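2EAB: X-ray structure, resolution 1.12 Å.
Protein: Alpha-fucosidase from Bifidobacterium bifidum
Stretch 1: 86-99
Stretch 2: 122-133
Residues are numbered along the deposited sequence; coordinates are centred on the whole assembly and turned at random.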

# COMPACT_ATOMS: atom_id res chain seq x y z
N SER A 86 23.77 8.18 12.05
CA SER A 86 24.12 6.76 12.12
C SER A 86 25.56 6.48 11.70
O SER A 86 26.07 5.37 11.91
N SER A 87 26.19 7.48 11.09
CA SER A 87 27.61 7.49 10.75
C SER A 87 28.01 8.95 10.65
O SER A 87 27.17 9.83 10.74
N THR A 88 29.30 9.20 10.44
CA THR A 88 29.78 10.57 10.27
C THR A 88 29.68 11.05 8.83
O THR A 88 30.02 12.20 8.53
N SER A 89 29.19 10.19 7.93
CA SER A 89 29.21 10.49 6.51
C SER A 89 27.93 10.12 5.76
O SER A 89 27.95 9.98 4.53
N TYR A 90 26.82 9.97 6.47
CA TYR A 90 25.56 9.57 5.86
C TYR A 90 25.22 10.43 4.64
O TYR A 90 25.16 11.66 4.74
N ASN A 91 24.99 9.75 3.51
CA ASN A 91 24.68 10.40 2.24
C ASN A 91 23.68 9.56 1.45
O ASN A 91 23.83 9.38 0.24
N GLY A 92 22.68 9.03 2.15
CA GLY A 92 21.60 8.28 1.52
C GLY A 92 22.01 6.99 0.84
O GLY A 92 21.25 6.45 0.03
N GLY A 93 23.20 6.50 1.17
CA GLY A 93 23.74 5.28 0.58
C GLY A 93 24.49 5.48 -0.72
O GLY A 93 25.03 4.52 -1.28
N ASN A 94 24.54 6.71 -1.23
CA ASN A 94 25.14 6.94 -2.54
C ASN A 94 26.63 6.66 -2.57
O ASN A 94 27.36 7.08 -1.68
N ASN A 95 27.07 5.94 -3.60
CA ASN A 95 28.47 5.60 -3.75
C ASN A 95 29.05 6.27 -5.00
O ASN A 95 28.80 5.84 -6.13
N GLU A 96 29.82 7.33 -4.78
CA GLU A 96 30.40 8.09 -5.89
C GLU A 96 31.37 7.27 -6.74
O GLU A 96 31.46 7.49 -7.94
N THR A 97 32.09 6.34 -6.11
CA THR A 97 33.03 5.51 -6.84
C THR A 97 32.31 4.57 -7.82
O THR A 97 32.83 4.26 -8.90
N LYS A 98 31.12 4.14 -7.45
CA LYS A 98 30.30 3.29 -8.30
C LYS A 98 29.64 4.10 -9.43
O LYS A 98 29.70 3.71 -10.59
N GLY A 99 29.01 5.22 -9.07
CA GLY A 99 28.23 5.99 -10.03
C GLY A 99 29.05 6.79 -11.02
O GLY A 99 28.69 6.90 -12.20
N GLY A 122 26.91 -4.81 -12.80
CA GLY A 122 27.20 -5.07 -11.38
C GLY A 122 27.81 -3.93 -10.58
O GLY A 122 27.72 -3.94 -9.35
N ASN A 123 28.43 -2.96 -11.25
CA ASN A 123 29.00 -1.79 -10.56
C ASN A 123 27.96 -0.74 -10.17
O ASN A 123 28.29 0.21 -9.47
N LEU A 124 26.72 -0.88 -10.64
CA LEU A 124 25.68 0.11 -10.32
C LEU A 124 25.03 -0.20 -8.98
O LEU A 124 23.91 -0.70 -8.91
N THR A 125 25.78 0.08 -7.92
CA THR A 125 25.37 -0.27 -6.56
C THR A 125 25.66 0.86 -5.58
O THR A 125 26.34 1.83 -5.89
N GLY A 126 25.11 0.70 -4.37
CA GLY A 126 25.35 1.61 -3.26
C GLY A 126 24.83 0.96 -2.00
O GLY A 126 24.60 -0.25 -1.96
N GLY A 127 24.67 1.76 -0.95
CA GLY A 127 23.92 1.34 0.23
C GLY A 127 24.55 0.19 1.00
O GLY A 127 23.85 -0.72 1.45
N GLU A 128 25.86 0.25 1.19
CA GLU A 128 26.59 -0.87 1.80
C GLU A 128 26.50 -0.94 3.32
O GLU A 128 26.71 -2.02 3.88
N ASN A 129 26.21 0.18 3.97
CA ASN A 129 26.25 0.25 5.43
C ASN A 129 24.87 0.04 6.03
O ASN A 129 24.01 0.92 5.96
N ALA A 130 24.65 -1.15 6.60
CA ALA A 130 23.34 -1.52 7.14
C ALA A 130 22.89 -0.65 8.31
O ALA A 130 21.69 -0.52 8.56
N ALA A 131 23.85 -0.06 9.04
CA ALA A 131 23.55 0.87 10.13
C ALA A 131 23.04 2.21 9.60
O ALA A 131 22.24 2.87 10.26
N GLU A 132 23.53 2.61 8.43
CA GLU A 132 23.03 3.82 7.77
C GLU A 132 21.65 3.59 7.17
O GLU A 132 20.79 4.47 7.20
N GLN A 133 21.45 2.41 6.59
CA GLN A 133 20.16 2.10 6.01
C GLN A 133 19.10 2.08 7.10
O GLN A 133 18.06 2.73 6.98

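How does the start of the first stretch meet the second? Ser-86 and Ser-87 both point toward it in the p rotamer. Ser-86 lies against the helix at Glu-132, with Ser-86 OG 3.2 Å from Glu-132 CA and Ser-86 CB 3.3 Å from Ala-131 O. Its backbone is tied in by water 1, which donates to Ser-86 O (2.9 Å) and accepts from Asn-129 ND2 (3.0 Å). Ser-87 OG donates a short hydrogen bond to Glu-132 OE2 (2.6 Å), while accepting from Ser-89 N (3.1 Å).

Why does Glu-132 gather so many partners? Its CA-to-CB bond runs sideways, but chi1 m and chi2 t bring the carboxylate to the first stretch. Water 2 links Glu-132 OE2 to Ser-89 OG. Tyr-90, chi1 t, brings its ring alongside: Tyr-90 CD1 lies 3.7 Å from Glu-132 CB. Water 4 donates to Glu-132 OE1 (2.7 Å) while accepting from Asn-91 N and Gly-93 N.

What happens where side chains are absent? The backbones close in, and Gly-127 N donates to Gly-93 O at 2.8 Å. A CB on Gly-126 would clash with Gly-93 O. Water 5 lies within hydrogen-bonding distance of both Gly-93 O (3.0 Å) and Glu-128 OE1 (2.7 Å), beside this direct bond.

How do Asn-95 and Lys-98 complete the contact? Asn-95, chi1 t, points toward the second stretch and uses both ends of its amide: Asn-95 ND2 donates to Glu-128 OE2 (2.9 Å), while OD1 caps its own helix by accepting from Thr-97 N, weakly, and Lys-98 N. Lys-98 also points toward the second stretch. With chi1 and chi2 both m, Lys-98 CB sits 3.2 Å from Asn-123 O and Lys-98 CD 3.5 Å from Thr-125 OG1. Beyond them, water 6 joins Lys-98 NZ (2.9 Å) to Gly-122 O and Thr-125 OG1.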

# COMPACT_ATOMS: atom_id res chain seq x y z
CB SER A 86 23.17 5.92 11.26
OG SER A 86 23.33 6.23 9.89
CB SER A 87 27.85 6.82 9.40
OG SER A 87 27.46 7.69 8.35
CB THR A 88 31.25 10.72 10.77
OG1 THR A 88 32.08 9.81 10.04
CG2 THR A 88 31.34 10.42 12.26
CB SER A 89 30.43 9.84 5.85
OG SER A 89 30.42 8.44 6.05
CB TYR A 90 24.41 9.63 6.86
CG TYR A 90 23.11 9.14 6.26
CD1 TYR A 90 22.85 7.78 6.16
CD2 TYR A 90 22.16 10.03 5.75
CE1 TYR A 90 21.68 7.31 5.58
CE2 TYR A 90 20.97 9.57 5.18
CZ TYR A 90 20.74 8.20 5.09
OH TYR A 90 19.58 7.70 4.54
CB ASN A 91 25.98 10.64 1.45
CG ASN A 91 25.77 11.52 0.22
OD1 ASN A 91 24.94 12.42 0.21
ND2 ASN A 91 26.56 11.26 -0.82
CB ASN A 94 24.85 8.35 -3.01
CG ASN A 94 23.37 8.59 -3.19
OD1 ASN A 94 22.73 7.96 -4.04
ND2 ASN A 94 22.81 9.48 -2.39
CB ASN A 95 28.65 4.09 -3.81
CG ASN A 95 30.11 3.68 -3.71
OD1 ASN A 95 30.99 4.33 -4.28
ND2 ASN A 95 30.38 2.59 -3.00
CB GLU A 96 31.08 9.35 -5.36
CG GLU A 96 30.11 10.28 -4.64
CD GLU A 96 30.61 11.70 -4.51
OE1 GLU A 96 31.84 11.90 -4.35
OE2 GLU A 96 29.77 12.62 -4.55
CB THR A 97 33.93 4.71 -5.87
OG1 THR A 97 34.59 5.62 -4.98
CG2 THR A 97 34.99 3.92 -6.63
CB LYS A 98 29.23 2.56 -7.47
CG LYS A 98 29.78 1.63 -6.39
CD LYS A 98 30.44 0.39 -6.98
CE LYS A 98 31.03 -0.49 -5.89
NZ LYS A 98 31.60 -1.73 -6.47
CB ASN A 123 30.10 -1.13 -11.40
CG ASN A 123 31.31 -2.03 -11.63
OD1 ASN A 123 31.49 -3.05 -10.97
ND2 ASN A 123 32.16 -1.64 -12.57
CB LEU A 124 24.65 0.20 -11.45
CG LEU A 124 25.15 0.83 -12.75
CD1 LEU A 124 24.09 0.67 -13.82
CD2 LEU A 124 25.51 2.30 -12.58
CB THR A 125 26.10 -1.55 -6.07
OG1 THR A 125 27.51 -1.32 -6.08
CG2 THR A 125 25.77 -2.75 -6.93
CB GLU A 128 28.06 -0.86 1.38
CG GLU A 128 28.29 -0.80 -0.13
CD GLU A 128 28.29 0.61 -0.69
OE1 GLU A 128 28.14 1.59 0.08
OE2 GLU A 128 28.44 0.76 -1.93
CB ASN A 129 26.84 1.59 5.88
CG ASN A 129 27.08 1.66 7.39
OD1 ASN A 129 26.49 0.91 8.16
ND2 ASN A 129 27.95 2.58 7.82
CB ALA A 130 23.32 -2.99 7.52
CB ALA A 131 24.77 1.08 11.01
CB GLU A 132 23.97 4.26 6.65
CG GLU A 132 25.25 4.93 7.10
CD GLU A 132 26.02 5.52 5.94
OE1 GLU A 132 25.76 5.13 4.78
OE2 GLU A 132 26.88 6.39 6.18
CB GLN A 133 20.20 0.75 5.30
CG GLN A 133 18.90 0.44 4.58
CD GLN A 133 18.99 -0.74 3.64
OE1 GLN A 133 20.06 -1.32 3.43
NE2 GLN A 133 17.85 -1.10 3.05
O HOH W 1 27.75 3.35 10.76
O HOH W 2 29.06 6.45 4.79
O HOH W 3 18.01 5.35 5.93
O HOH W 4 25.51 7.04 2.86
O HOH W 5 27.90 4.19 -0.56
O HOH W 6 29.17 -3.11 -7.14